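Local coordinates for putative cell adhesion protein (Parabacteroides distasonis, PDB 3LIU), which is a putative fimbrillin of the FimA/Mfa1 family that probably serves as a pilus subunit in cell adhesion, at residues I326-G338 against Y360-P374. Sequence-based numbering, arbitrary orientation. Where two conformers were deposited one is given.
Sequences ITKENCYYAIPVG and YEISLTIIGPGSEIP
Tyr333 carries its ring anti to its own carbonyl carbon (chi1 -55°), and this sends the hydroxyl to the chain at Gly368. Lys328 has CG anti to the backbone N (chi1 -174°) and is extended beyond it, which brings NZ to Gly370. The Tyr333 OH donates to Gly368 O at 2.7 Å, in the carbonyl plane and on a lone pair. Ile366 CG1 sits over the centre of one ring face, 4.2 Å from the centroid, and Gly370 CA covers the opposite face. A leucine in place of Tyr333 would probably leave Gly368 O without this donor and open a gap between Ile366 and Gly370. The two strands, 331-336 and 360-366, belong to different sheets and pack face to face as a beta sandwich. Ile335 CG1 meets Leu364 CD2 at 3.6 Å, and the two side chains run past each other in opposite directions. Further along, Val337 puts CG2 against Ile362 CD1 and CG1 against Tyr360 CD2. After Ile366 the chain crosses to the other sheet and makes a single antiparallel bridge. Tyr332 N donates to Ser371 O at 2.7 Å, and Ser371 N returns a bond to Tyr332 O. Pro374 CB lies over one face of the Tyr332 ring, and Phe244 touches both residues. Lys328 NZ bonds Gly370 O at 2.9 Å, while its CE packs on Glu372 CG. A water joins Asn330 O to Glu372 O.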
loop_
_atom_site.group_PDB
_atom_site.type_symbol
_atom_site.label_atom_id
_atom_site.label_comp_id
_atom_site.label_asym_id
_atom_site.label_seq_id
_atom_site.Cartn_x
_atom_site.Cartn_y
_atom_site.Cartn_z
ATOM N N ILE A 326 -38.811 3.408 8.062
ATOM C CA ILE A 326 -38.369 2.030 8.195
ATOM C C ILE A 326 -36.852 2.053 8.294
ATOM O O ILE A 326 -36.200 2.776 7.549
ATOM C CB ILE A 326 -38.775 1.185 6.940
ATOM C CG1 ILE A 326 -40.317 1.127 6.786
ATOM C CG2 ILE A 326 -38.143 -0.199 7.003
ATOM C CD1 ILE A 326 -40.808 0.591 5.391
ATOM N N THR A 327 -36.304 1.258 9.192
ATOM C CA THR A 327 -34.857 1.041 9.273
ATOM C C THR A 327 -34.523 -0.372 8.781
ATOM O O THR A 327 -35.089 -1.365 9.241
ATOM C CB THR A 327 -34.340 1.224 10.692
ATOM O OG1 THR A 327 -34.657 2.558 11.127
ATOM C CG2 THR A 327 -32.827 0.958 10.776
ATOM N N LYS A 328 -33.640 -0.423 7.808
ATOM C CA LYS A 328 -33.026 -1.662 7.350
ATOM C C LYS A 328 -31.705 -1.762 8.061
ATOM O O LYS A 328 -30.826 -0.923 7.884
ATOM C CB LYS A 328 -32.816 -1.640 5.849
ATOM C CG LYS A 328 -32.280 -3.029 5.283
ATOM C CD LYS A 328 -32.286 -3.076 3.739
ATOM C CE LYS A 328 -31.878 -4.454 3.194
ATOM N NZ LYS A 328 -31.890 -4.508 1.686
ATOM N N GLU A 329 -31.553 -2.785 8.876
ATOM C CA GLU A 329 -30.321 -2.921 9.606
ATOM C C GLU A 329 -29.300 -3.660 8.776
ATOM O O GLU A 329 -29.664 -4.427 7.909
ATOM C CB GLU A 329 -30.541 -3.707 10.875
ATOM C CG GLU A 329 -31.460 -3.052 11.848
ATOM C CD GLU A 329 -31.402 -3.774 13.161
ATOM O OE1 GLU A 329 -30.298 -4.088 13.620
ATOM O OE2 GLU A 329 -32.442 -4.057 13.727
ATOM N N ASN A 330 -28.024 -3.448 9.089
ATOM C CA ASN A 330 -26.940 -4.280 8.575
ATOM C C ASN A 330 -26.911 -4.341 7.058
ATOM O O ASN A 330 -26.794 -5.420 6.480
ATOM C CB ASN A 330 -27.033 -5.677 9.232
ATOM C CG ASN A 330 -26.899 -5.590 10.729
ATOM O OD1 ASN A 330 -25.993 -4.899 11.234
ATOM N ND2 ASN A 330 -27.836 -6.226 11.468
ATOM N N CYS A 331 -27.084 -3.163 6.442
ATOM C CA CYS A 331 -26.976 -2.921 5.017
ATOM C C CYS A 331 -25.530 -2.730 4.603
ATOM O O CYS A 331 -24.821 -1.972 5.262
ATOM C CB CYS A 331 -27.591 -1.562 4.659
ATOM S SG CYS A 331 -29.220 -1.492 4.688
ATOM N N TYR A 332 -25.149 -3.292 3.451
ATOM C CA TYR A 332 -23.820 -3.108 2.883
ATOM C C TYR A 332 -23.805 -2.240 1.625
ATOM O O TYR A 332 -24.717 -2.285 0.765
ATOM C CB TYR A 332 -23.177 -4.448 2.508
ATOM C CG TYR A 332 -22.899 -5.365 3.635
ATOM C CD1 TYR A 332 -21.699 -5.303 4.321
ATOM C CD2 TYR A 332 -23.838 -6.332 4.026
ATOM C CE1 TYR A 332 -21.439 -6.164 5.357
ATOM C CE2 TYR A 332 -23.586 -7.181 5.094
ATOM C CZ TYR A 332 -22.376 -7.100 5.755
ATOM O OH TYR A 332 -22.102 -7.932 6.839
ATOM N N TYR A 333 -22.711 -1.496 1.509
ATOM C CA TYR A 333 -22.411 -0.637 0.371
ATOM C C TYR A 333 -20.917 -0.811 0.026
ATOM O O TYR A 333 -20.023 -0.553 0.881
ATOM C CB TYR A 333 -22.689 0.817 0.722
ATOM C CG TYR A 333 -24.093 1.094 1.217
ATOM C CD1 TYR A 333 -24.414 0.928 2.549
ATOM C CD2 TYR A 333 -25.100 1.530 0.342
ATOM C CE1 TYR A 333 -25.699 1.197 3.036
ATOM C CE2 TYR A 333 -26.383 1.783 0.795
ATOM C CZ TYR A 333 -26.668 1.633 2.172
ATOM O OH TYR A 333 -27.919 1.886 2.658
ATOM N N ALA A 334 -20.651 -1.296 -1.187
ATOM C CA ALA A 334 -19.297 -1.581 -1.647
ATOM C C ALA A 334 -18.835 -0.614 -2.726
ATOM O O ALA A 334 -19.611 -0.304 -3.630
ATOM C CB ALA A 334 -19.231 -3.028 -2.175
ATOM N N ILE A 335 -17.561 -0.241 -2.667
ATOM C CA ILE A 335 -16.913 0.750 -3.528
ATOM C C ILE A 335 -15.610 0.212 -4.077
ATOM O O ILE A 335 -14.711 -0.110 -3.304
ATOM C CB ILE A 335 -16.538 1.998 -2.641
ATOM C CG1 ILE A 335 -17.811 2.706 -2.207
ATOM C CG2 ILE A 335 -15.605 2.968 -3.300
ATOM C CD1 ILE A 335 -18.861 2.726 -3.253
ATOM N N PRO A 336 -15.457 0.169 -5.404
ATOM C CA PRO A 336 -14.135 -0.127 -5.932
ATOM C C PRO A 336 -13.208 1.074 -5.805
ATOM O O PRO A 336 -13.447 2.103 -6.436
ATOM C CB PRO A 336 -14.400 -0.494 -7.395
ATOM C CG PRO A 336 -15.816 -0.085 -7.670
ATOM C CD PRO A 336 -16.417 0.519 -6.460
ATOM N N VAL A 337 -12.138 0.921 -5.023
ATOM C CA VAL A 337 -11.265 2.049 -4.656
ATOM C C VAL A 337 -10.444 2.521 -5.861
ATOM O O VAL A 337 -9.571 1.828 -6.388
ATOM C CB VAL A 337 -10.374 1.712 -3.449
ATOM C CG1 VAL A 337 -9.467 2.927 -3.042
ATOM C CG2 VAL A 337 -11.252 1.335 -2.250
ATOM N N GLY A 338 -10.724 3.739 -6.282
ATOM C CA GLY A 338 -9.922 4.385 -7.300
ATOM C C GLY A 338 -10.379 4.179 -8.727
ATOM O O GLY A 338 -9.651 4.491 -9.665
ATOM N N TYR A 360 -5.882 7.473 0.223
ATOM C CA TYR A 360 -7.192 7.474 -0.388
ATOM C C TYR A 360 -8.205 7.858 0.688
ATOM O O TYR A 360 -8.282 7.207 1.759
ATOM C CB TYR A 360 -7.500 6.086 -0.947
ATOM C CG TYR A 360 -6.678 5.733 -2.124
ATOM C CD1 TYR A 360 -5.363 5.316 -1.972
ATOM C CD2 TYR A 360 -7.198 5.794 -3.410
ATOM C CE1 TYR A 360 -4.587 4.981 -3.080
ATOM C CE2 TYR A 360 -6.431 5.464 -4.511
ATOM C CZ TYR A 360 -5.130 5.090 -4.356
ATOM O OH TYR A 360 -4.376 4.778 -5.471
ATOM N N GLU A 361 -8.917 8.955 0.446
ATOM C CA GLU A 361 -9.944 9.453 1.364
ATOM C C GLU A 361 -11.276 9.335 0.666
ATOM O O GLU A 361 -11.526 10.028 -0.333
ATOM C CB GLU A 361 -9.677 10.909 1.732
ATOM C CG GLU A 361 -8.341 11.142 2.390
ATOM C CD GLU A 361 -8.265 10.572 3.792
ATOM O OE1 GLU A 361 -9.333 10.289 4.386
ATOM O OE2 GLU A 361 -7.136 10.408 4.296
ATOM N N ILE A 362 -12.117 8.404 1.156
ATOM C CA ILE A 362 -13.401 8.040 0.520
ATOM C C ILE A 362 -14.575 8.658 1.303
ATOM O O ILE A 362 -14.683 8.483 2.514
ATOM C CB ILE A 362 -13.546 6.490 0.444
ATOM C CG1 ILE A 362 -12.357 5.914 -0.358
ATOM C CG2 ILE A 362 -14.912 6.087 -0.142
ATOM C CD1 ILE A 362 -12.307 4.455 -0.481
ATOM N N SER A 363 -15.407 9.426 0.614
ATOM C CA SER A 363 -16.613 9.996 1.194
ATOM C C SER A 363 -17.812 9.413 0.482
ATOM O O SER A 363 -17.942 9.539 -0.743
ATOM C CB SER A 363 -16.617 11.523 1.028
ATOM O OG SER A 363 -15.483 12.061 1.673
ATOM N N LEU A 364 -18.690 8.784 1.254
ATOM C CA LEU A 364 -19.868 8.134 0.707
ATOM C C LEU A 364 -21.138 8.942 0.893
ATOM O O LEU A 364 -21.337 9.570 1.937
ATOM C CB LEU A 364 -20.032 6.763 1.362
ATOM C CG LEU A 364 -18.880 5.803 1.129
ATOM C CD1 LEU A 364 -19.254 4.391 1.712
ATOM C CD2 LEU A 364 -18.532 5.756 -0.351
ATOM N N THR A 365 -21.986 8.952 -0.131
ATOM C CA THR A 365 -23.321 9.529 -0.013
ATOM C C THR A 365 -24.269 8.355 -0.192
ATOM O O THR A 365 -24.346 7.775 -1.279
ATOM C CB THR A 365 -23.620 10.601 -1.075
ATOM O OG1 THR A 365 -22.707 11.692 -0.919
ATOM C CG2 THR A 365 -25.078 11.144 -0.951
ATOM N N ILE A 366 -24.964 7.984 0.878
ATOM C CA ILE A 366 -25.892 6.862 0.830
ATOM C C ILE A 366 -27.278 7.372 0.478
ATOM O O ILE A 366 -27.796 8.265 1.143
ATOM C CB ILE A 366 -25.864 6.120 2.179
ATOM C CG1 ILE A 366 -24.487 5.446 2.317
ATOM C CG2 ILE A 366 -27.033 5.112 2.277
ATOM C CD1 ILE A 366 -24.113 5.216 3.655
ATOM N N ILE A 367 -27.878 6.828 -0.578
ATOM C CA ILE A 367 -29.138 7.355 -1.113
ATOM C C ILE A 367 -30.296 6.340 -1.147
ATOM O O ILE A 367 -31.324 6.573 -1.772
ATOM C CB ILE A 367 -28.929 7.987 -2.528
ATOM C CG1 ILE A 367 -28.569 6.918 -3.564
ATOM C CG2 ILE A 367 -27.823 9.098 -2.455
ATOM C CD1 ILE A 367 -28.794 7.393 -5.007
ATOM N N GLY A 368 -30.141 5.224 -0.444
ATOM C CA GLY A 368 -31.160 4.179 -0.443
ATOM C C GLY A 368 -30.644 3.005 0.348
ATOM O O GLY A 368 -29.514 3.056 0.854
ATOM N N PRO A 369 -31.471 1.950 0.500
ATOM C CA PRO A 369 -31.067 0.805 1.287
ATOM C C PRO A 369 -29.961 0.045 0.566
ATOM O O PRO A 369 -29.958 -0.057 -0.660
ATOM C CB PRO A 369 -32.333 -0.054 1.355
ATOM C CG PRO A 369 -33.424 0.736 0.713
ATOM C CD PRO A 369 -32.749 1.704 -0.188
ATOM N N GLY A 370 -29.042 -0.493 1.347
ATOM C CA GLY A 370 -27.976 -1.301 0.842
ATOM C C GLY A 370 -28.417 -2.732 0.695
ATOM O O GLY A 370 -29.598 -3.050 0.786
ATOM N N SER A 371 -27.443 -3.598 0.472
ATOM C CA SER A 371 -27.676 -5.024 0.294
ATOM C C SER A 371 -27.525 -5.706 1.614
ATOM O O SER A 371 -26.669 -5.330 2.417
ATOM C CB SER A 371 -26.662 -5.626 -0.685
ATOM O OG SER A 371 -26.802 -7.042 -0.774
ATOM N N GLU A 372 -28.288 -6.778 1.803
ATOM C CA GLU A 372 -28.142 -7.589 3.002
ATOM C C GLU A 372 -26.851 -8.413 2.921
ATOM O O GLU A 372 -26.408 -8.917 3.934
ATOM C CB GLU A 372 -29.410 -8.436 3.297
ATOM C CG GLU A 372 -30.612 -7.534 3.585
ATOM C CD GLU A 372 -31.912 -8.258 4.029
ATOM O OE1 GLU A 372 -32.090 -9.439 3.658
ATOM O OE2 GLU A 372 -32.765 -7.617 4.733
ATOM N N ILE A 373 -26.217 -8.477 1.744
ATOM C CA ILE A 373 -25.017 -9.283 1.567
ATOM C C ILE A 373 -23.879 -8.408 0.968
ATOM O O ILE A 373 -24.141 -7.389 0.285
ATOM C CB ILE A 373 -25.325 -10.593 0.795
ATOM C CG1 ILE A 373 -25.731 -10.310 -0.668
ATOM C CG2 ILE A 373 -26.515 -11.413 1.512
ATOM C CD1 ILE A 373 -25.986 -11.582 -1.490
ATOM N N PRO A 374 -22.621 -8.746 1.297
ATOM C CA PRO A 374 -21.539 -7.835 0.973
ATOM C C PRO A 374 -21.095 -7.814 -0.467
ATOM O O PRO A 374 -20.649 -6.775 -0.943
ATOM C CB PRO A 374 -20.396 -8.316 1.880
ATOM C CG PRO A 374 -20.709 -9.792 2.131
ATOM C CD PRO A 374 -22.194 -9.785 2.260
HETATM O O HOH W 1 -31.764 -6.296 7.560
HETATM O O HOH W 2 -26.909 -7.996 6.302
#